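Local coordinates for protein purine nucleoside phosphorylase (PDB 2P4S) that catalyses the phosphate-dependent cleavage of inosine, guanosine and their 2'-deoxy forms to free purine base and pentose 1-phosphate in purine salvage, at residues Q257-I262 with S361-H366; Y90-L95 with P235-F240. One frame throughout, in Å; residues are numbered along the deposited sequence.

Contact 1 of 2, residues Q257-I262 with S361-H366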
# COMPACT_ATOMS: atom_id res chain seq x y z
N GLN A 257 -29.40 -11.54 2.05
CA GLN A 257 -30.88 -11.45 2.12
C GLN A 257 -31.47 -12.36 3.24
O GLN A 257 -32.33 -11.92 4.02
CB GLN A 257 -31.53 -11.72 0.74
CG GLN A 257 -33.08 -11.35 0.66
CD GLN A 257 -33.31 -9.86 1.02
OE1 GLN A 257 -32.65 -8.99 0.45
NE2 GLN A 257 -34.18 -9.59 2.00
N GLN A 258 -30.99 -13.60 3.35
CA GLN A 258 -31.51 -14.51 4.40
C GLN A 258 -31.19 -13.99 5.82
O GLN A 258 -32.02 -14.05 6.75
CB GLN A 258 -31.03 -15.96 4.17
CG GLN A 258 -31.56 -17.00 5.19
CD GLN A 258 -33.11 -17.08 5.27
OE1 GLN A 258 -33.82 -16.64 4.36
NE2 GLN A 258 -33.64 -17.67 6.37
N ALA A 259 -29.98 -13.48 5.99
CA ALA A 259 -29.55 -12.77 7.22
C ALA A 259 -30.49 -11.65 7.66
O ALA A 259 -30.76 -11.47 8.86
CB ALA A 259 -28.10 -12.22 7.02
N LYS A 260 -31.00 -10.90 6.70
CA LYS A 260 -31.95 -9.84 7.02
C LYS A 260 -33.30 -10.42 7.52
O LYS A 260 -33.95 -9.84 8.37
CB LYS A 260 -32.17 -8.92 5.82
CG LYS A 260 -30.95 -8.12 5.39
CD LYS A 260 -31.17 -7.48 4.00
CE LYS A 260 -30.03 -6.53 3.66
NZ LYS A 260 -30.09 -5.92 2.26
N VAL A 261 -33.69 -11.56 6.95
CA VAL A 261 -34.88 -12.29 7.37
C VAL A 261 -34.69 -12.91 8.77
O VAL A 261 -35.58 -12.75 9.64
CB VAL A 261 -35.22 -13.40 6.34
CG1 VAL A 261 -36.40 -14.24 6.84
CG2 VAL A 261 -35.53 -12.77 4.95
N ILE A 262 -33.53 -13.55 9.00
CA ILE A 262 -33.16 -14.04 10.31
C ILE A 262 -33.11 -12.91 11.34
O ILE A 262 -33.59 -13.06 12.46
CB ILE A 262 -31.76 -14.79 10.25
CG1 ILE A 262 -31.86 -16.06 9.37
CG2 ILE A 262 -31.20 -15.00 11.66
CD1 ILE A 262 -30.53 -16.48 8.66
N SER A 361 -26.05 -19.82 13.50
CA SER A 361 -26.71 -21.12 13.45
C SER A 361 -27.87 -21.17 12.43
O SER A 361 -28.00 -22.12 11.65
CB SER A 361 -27.18 -21.43 14.88
OG SER A 361 -27.86 -22.63 14.90
N ARG A 362 -28.68 -20.12 12.39
CA ARG A 362 -29.70 -19.97 11.34
C ARG A 362 -29.18 -19.78 9.91
O ARG A 362 -29.79 -20.32 8.99
CB ARG A 362 -30.70 -18.90 11.72
CG ARG A 362 -31.43 -19.30 12.96
CD ARG A 362 -32.68 -18.54 13.19
NE ARG A 362 -33.26 -18.92 14.49
CZ ARG A 362 -34.54 -18.76 14.82
NH1 ARG A 362 -35.38 -18.18 13.96
NH2 ARG A 362 -34.97 -19.13 16.03
N ILE A 363 -28.07 -19.05 9.72
CA ILE A 363 -27.40 -19.01 8.39
C ILE A 363 -26.90 -20.37 7.91
O ILE A 363 -27.11 -20.74 6.76
CB ILE A 363 -26.25 -17.94 8.27
CG1 ILE A 363 -26.86 -16.57 7.93
CG2 ILE A 363 -25.30 -18.25 7.08
CD1 ILE A 363 -26.79 -15.69 9.12
N VAL A 364 -26.23 -21.10 8.78
CA VAL A 364 -25.70 -22.42 8.44
C VAL A 364 -26.87 -23.37 8.11
O VAL A 364 -26.81 -24.18 7.14
CB VAL A 364 -24.83 -22.97 9.62
CG1 VAL A 364 -24.52 -24.47 9.45
CG2 VAL A 364 -23.56 -22.17 9.76
N LYS A 365 -27.94 -23.28 8.91
CA LYS A 365 -29.16 -24.05 8.65
C LYS A 365 -29.75 -23.74 7.27
O LYS A 365 -30.15 -24.65 6.55
CB LYS A 365 -30.16 -23.83 9.78
CG LYS A 365 -31.61 -24.31 9.50
CD LYS A 365 -32.58 -23.62 10.51
CE LYS A 365 -33.89 -24.43 10.68
NZ LYS A 365 -34.86 -24.16 9.58
N HIS A 366 -29.75 -22.48 6.86
CA HIS A 366 -30.17 -22.12 5.53
C HIS A 366 -29.27 -22.72 4.39
O HIS A 366 -29.77 -23.27 3.38
CB HIS A 366 -30.29 -20.59 5.41
CG HIS A 366 -30.80 -20.13 4.07
ND1 HIS A 366 -32.14 -20.20 3.73
CD2 HIS A 366 -30.15 -19.63 2.99
CE1 HIS A 366 -32.29 -19.74 2.49
NE2 HIS A 366 -31.10 -19.40 2.03
O HOH W 1 -32.54 -19.72 8.20
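Gln258 lies flat over one face of the His366 imidazole. Gln258 CG stands over the face, near the ring normal and 3.5 Å from the ring centroid, a CH-pi contact. The amide follows the ring, the planes 9° apart, so the flat groups are stacked. A bend at chi2 (58°) brings the amide round over the ND1 side of the ring, where Gln258 CD is 3.6 Å from His366 ND1. The amide nitrogen, Gln258 NE2, donates to a water at 3.0 Å, and the water donates to the backbone O of Arg362 at 2.9 Å. This bridge is consistent with the modelled amide orientation, with NE2 rather than OE1 toward the water.

Ile262 fills the next layer. Ile262 CD1 reaches Ile363 CG1 at 3.7 Å, the two side chains crossing at about a right angle. Ile262 CG1 and CG2 both rest against Arg362 CB, each at 3.9 Å. The arginine then runs on, extended, to a salt bridge with Glu358 and a hydrogen bond to Gln265. Deeper, Ala259 CB meets Ile363 CD1 at 4.3 Å. Phe359 also touches Ala259 and Ile262.

Helices 253-265 and 353-370 thus pack at 132°, with axes 10.0 Å apart in these segments. The chemistry is graded: aliphatic on the buried side, stacked and water-bridged on the outer side. Van der Waals packing joins the helices directly, and the polar link between these segments runs through water.

Contact 2 of 2, residues Y90-L95 with P235-F240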
# COMPACT_ATOMS: atom_id res chain seq x y z
N TYR A 90 3.60 -22.23 1.27
CA TYR A 90 2.45 -23.20 1.30
C TYR A 90 2.09 -23.68 -0.10
O TYR A 90 1.35 -23.01 -0.83
CB TYR A 90 1.19 -22.62 2.00
CG TYR A 90 1.33 -22.49 3.50
CD1 TYR A 90 1.35 -23.62 4.31
CD2 TYR A 90 1.47 -21.22 4.10
CE1 TYR A 90 1.52 -23.51 5.70
CE2 TYR A 90 1.63 -21.09 5.49
CZ TYR A 90 1.63 -22.25 6.29
OH TYR A 90 1.79 -22.18 7.67
N THR A 91 2.59 -24.86 -0.46
CA THR A 91 2.22 -25.51 -1.70
C THR A 91 0.91 -26.34 -1.58
O THR A 91 0.46 -26.68 -0.48
CB THR A 91 3.39 -26.40 -2.19
OG1 THR A 91 3.03 -27.01 -3.43
CG2 THR A 91 3.71 -27.52 -1.20
N TYR A 92 0.31 -26.69 -2.73
CA TYR A 92 -0.84 -27.61 -2.75
C TYR A 92 -0.62 -28.90 -1.95
O TYR A 92 -1.48 -29.32 -1.15
CB TYR A 92 -1.20 -27.97 -4.19
CG TYR A 92 -2.47 -28.78 -4.33
CD1 TYR A 92 -3.70 -28.15 -4.49
CD2 TYR A 92 -2.43 -30.19 -4.32
CE1 TYR A 92 -4.88 -28.88 -4.63
CE2 TYR A 92 -3.60 -30.94 -4.47
CZ TYR A 92 -4.82 -30.27 -4.62
OH TYR A 92 -5.98 -30.98 -4.77
N ASP A 93 0.54 -29.52 -2.15
CA ASP A 93 0.88 -30.77 -1.50
C ASP A 93 0.97 -30.67 0.01
O ASP A 93 0.44 -31.52 0.70
CB ASP A 93 2.17 -31.36 -2.11
CG ASP A 93 1.92 -31.92 -3.51
OD1 ASP A 93 0.90 -32.64 -3.68
OD2 ASP A 93 2.71 -31.64 -4.44
N THR A 94 1.62 -29.62 0.51
CA THR A 94 1.63 -29.34 1.93
C THR A 94 0.22 -29.14 2.47
O THR A 94 -0.09 -29.64 3.54
CB THR A 94 2.47 -28.09 2.24
OG1 THR A 94 3.81 -28.30 1.80
CG2 THR A 94 2.47 -27.76 3.74
N LEU A 95 -0.61 -28.41 1.74
CA LEU A 95 -1.99 -28.10 2.17
C LEU A 95 -2.82 -29.38 2.23
O LEU A 95 -3.56 -29.60 3.19
CB LEU A 95 -2.63 -27.02 1.26
CG LEU A 95 -1.96 -25.63 1.42
CD1 LEU A 95 -2.37 -24.62 0.37
CD2 LEU A 95 -2.23 -25.07 2.82
N PRO A 235 3.26 -17.81 -8.13
CA PRO A 235 2.71 -18.82 -9.08
C PRO A 235 1.27 -19.24 -8.74
O PRO A 235 0.92 -19.38 -7.58
CB PRO A 235 3.66 -20.01 -8.88
CG PRO A 235 5.01 -19.36 -8.51
CD PRO A 235 4.60 -18.20 -7.61
N ASN A 236 0.45 -19.43 -9.76
CA ASN A 236 -0.93 -19.89 -9.52
C ASN A 236 -1.05 -21.41 -9.75
O ASN A 236 -0.60 -21.92 -10.78
CB ASN A 236 -1.94 -19.14 -10.43
CG ASN A 236 -3.37 -19.64 -10.24
OD1 ASN A 236 -3.90 -20.41 -11.04
ND2 ASN A 236 -3.97 -19.25 -9.15
N ASP A 237 -1.64 -22.11 -8.78
CA ASP A 237 -1.98 -23.53 -8.95
C ASP A 237 -3.45 -23.72 -9.38
O ASP A 237 -4.38 -23.49 -8.58
CB ASP A 237 -1.68 -24.31 -7.65
CG ASP A 237 -1.60 -25.84 -7.87
OD1 ASP A 237 -2.44 -26.43 -8.59
OD2 ASP A 237 -0.68 -26.48 -7.28
N GLU A 238 -3.65 -24.18 -10.63
CA GLU A 238 -5.00 -24.30 -11.22
C GLU A 238 -5.86 -25.33 -10.50
O GLU A 238 -7.06 -25.34 -10.65
CB GLU A 238 -4.96 -24.63 -12.72
CG GLU A 238 -3.80 -24.02 -13.50
CD GLU A 238 -4.09 -22.62 -14.03
OE1 GLU A 238 -5.28 -22.41 -14.45
OE2 GLU A 238 -3.16 -21.73 -14.01
N ARG A 239 -5.24 -26.19 -9.72
CA ARG A 239 -5.95 -27.11 -8.84
C ARG A 239 -6.73 -26.38 -7.74
O ARG A 239 -7.73 -26.91 -7.23
CB ARG A 239 -4.98 -28.10 -8.19
CG ARG A 239 -4.26 -29.07 -9.19
CD ARG A 239 -3.34 -30.03 -8.45
NE ARG A 239 -2.15 -29.32 -7.95
CZ ARG A 239 -1.05 -29.92 -7.51
NH1 ARG A 239 -0.96 -31.24 -7.48
NH2 ARG A 239 -0.03 -29.20 -7.08
N PHE A 240 -6.29 -25.17 -7.38
CA PHE A 240 -7.14 -24.29 -6.54
C PHE A 240 -8.09 -23.43 -7.36
O PHE A 240 -9.27 -23.39 -7.06
CB PHE A 240 -6.34 -23.41 -5.57
CG PHE A 240 -5.74 -24.16 -4.44
CD1 PHE A 240 -6.55 -24.84 -3.54
CD2 PHE A 240 -4.34 -24.15 -4.23
CE1 PHE A 240 -5.98 -25.54 -2.46
CE2 PHE A 240 -3.77 -24.83 -3.16
CZ PHE A 240 -4.58 -25.53 -2.27
O HOH W 2 0.92 -25.56 -5.56
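Arg239 lies along one face of the Tyr92 ring. Arg239 CB meets Tyr92 CE1 at 3.6 Å. Arg239 CD stands over the face, 4.0 Å from the Tyr92 centroid and 7° off the normal, a CH-pi contact. A turn at chi3 (-72°) then lays the guanidinium back toward the Tyr92 CB end of the ring. NE stands over the CG-CD2 edge and CZ just beyond it, the planes 15° apart and the cation-pi contact off-centre. At the tip, NH1 lies near Tyr92 CD2 but outside the rim, while Arg239 NH2 reaches Tyr92 CB at 3.4 Å.

Asp237 holds the guanidinium flat on the tyrosine. Arg239 NE donates to Asp237 OD1 and Arg239 NH2 to Asp237 OD2 at 2.8 Å, each oxygen accepting on its syn lone pair. OD1 also accepts from the backbone N of Arg239, closing an Asx turn. A water links OD2 to the backbone N of Tyr92.

On the opposite side of the Tyr92 plane from Arg239, Phe240 CZ touches Tyr92 CD1 at 3.5 Å and Leu95 CD1 at 3.6 Å.

An arginine already paired with its own aspartate thus docks helix 92-105 on the 235-240 loop. That pairing should offset much of its charge.

In the fold
The two contacts are separate, their centres 33 Å apart, and share no helix or strand. Contact 1 packs two regular helices, 253-265 and 353-370, away from the annotated sites. Ala259 also meets strand 214-221, and the same C-terminal helix touches strand 161-167 through Val364. Contact 2 lies farther from the chain centre, about 22 Å against 16 Å for the contact centres. It joins the first modelled helix to a long loop, the side chain of Leu95 about 10 Å from that of the phosphate-binding Phe170. Both are partly buried. Contact 1 relies on aliphatic packing under an amide-imidazole stack, whereas contact 2 lays an ion pair on Tyr92 at its exposed side, with Phe240 and Leu95 buried beneath.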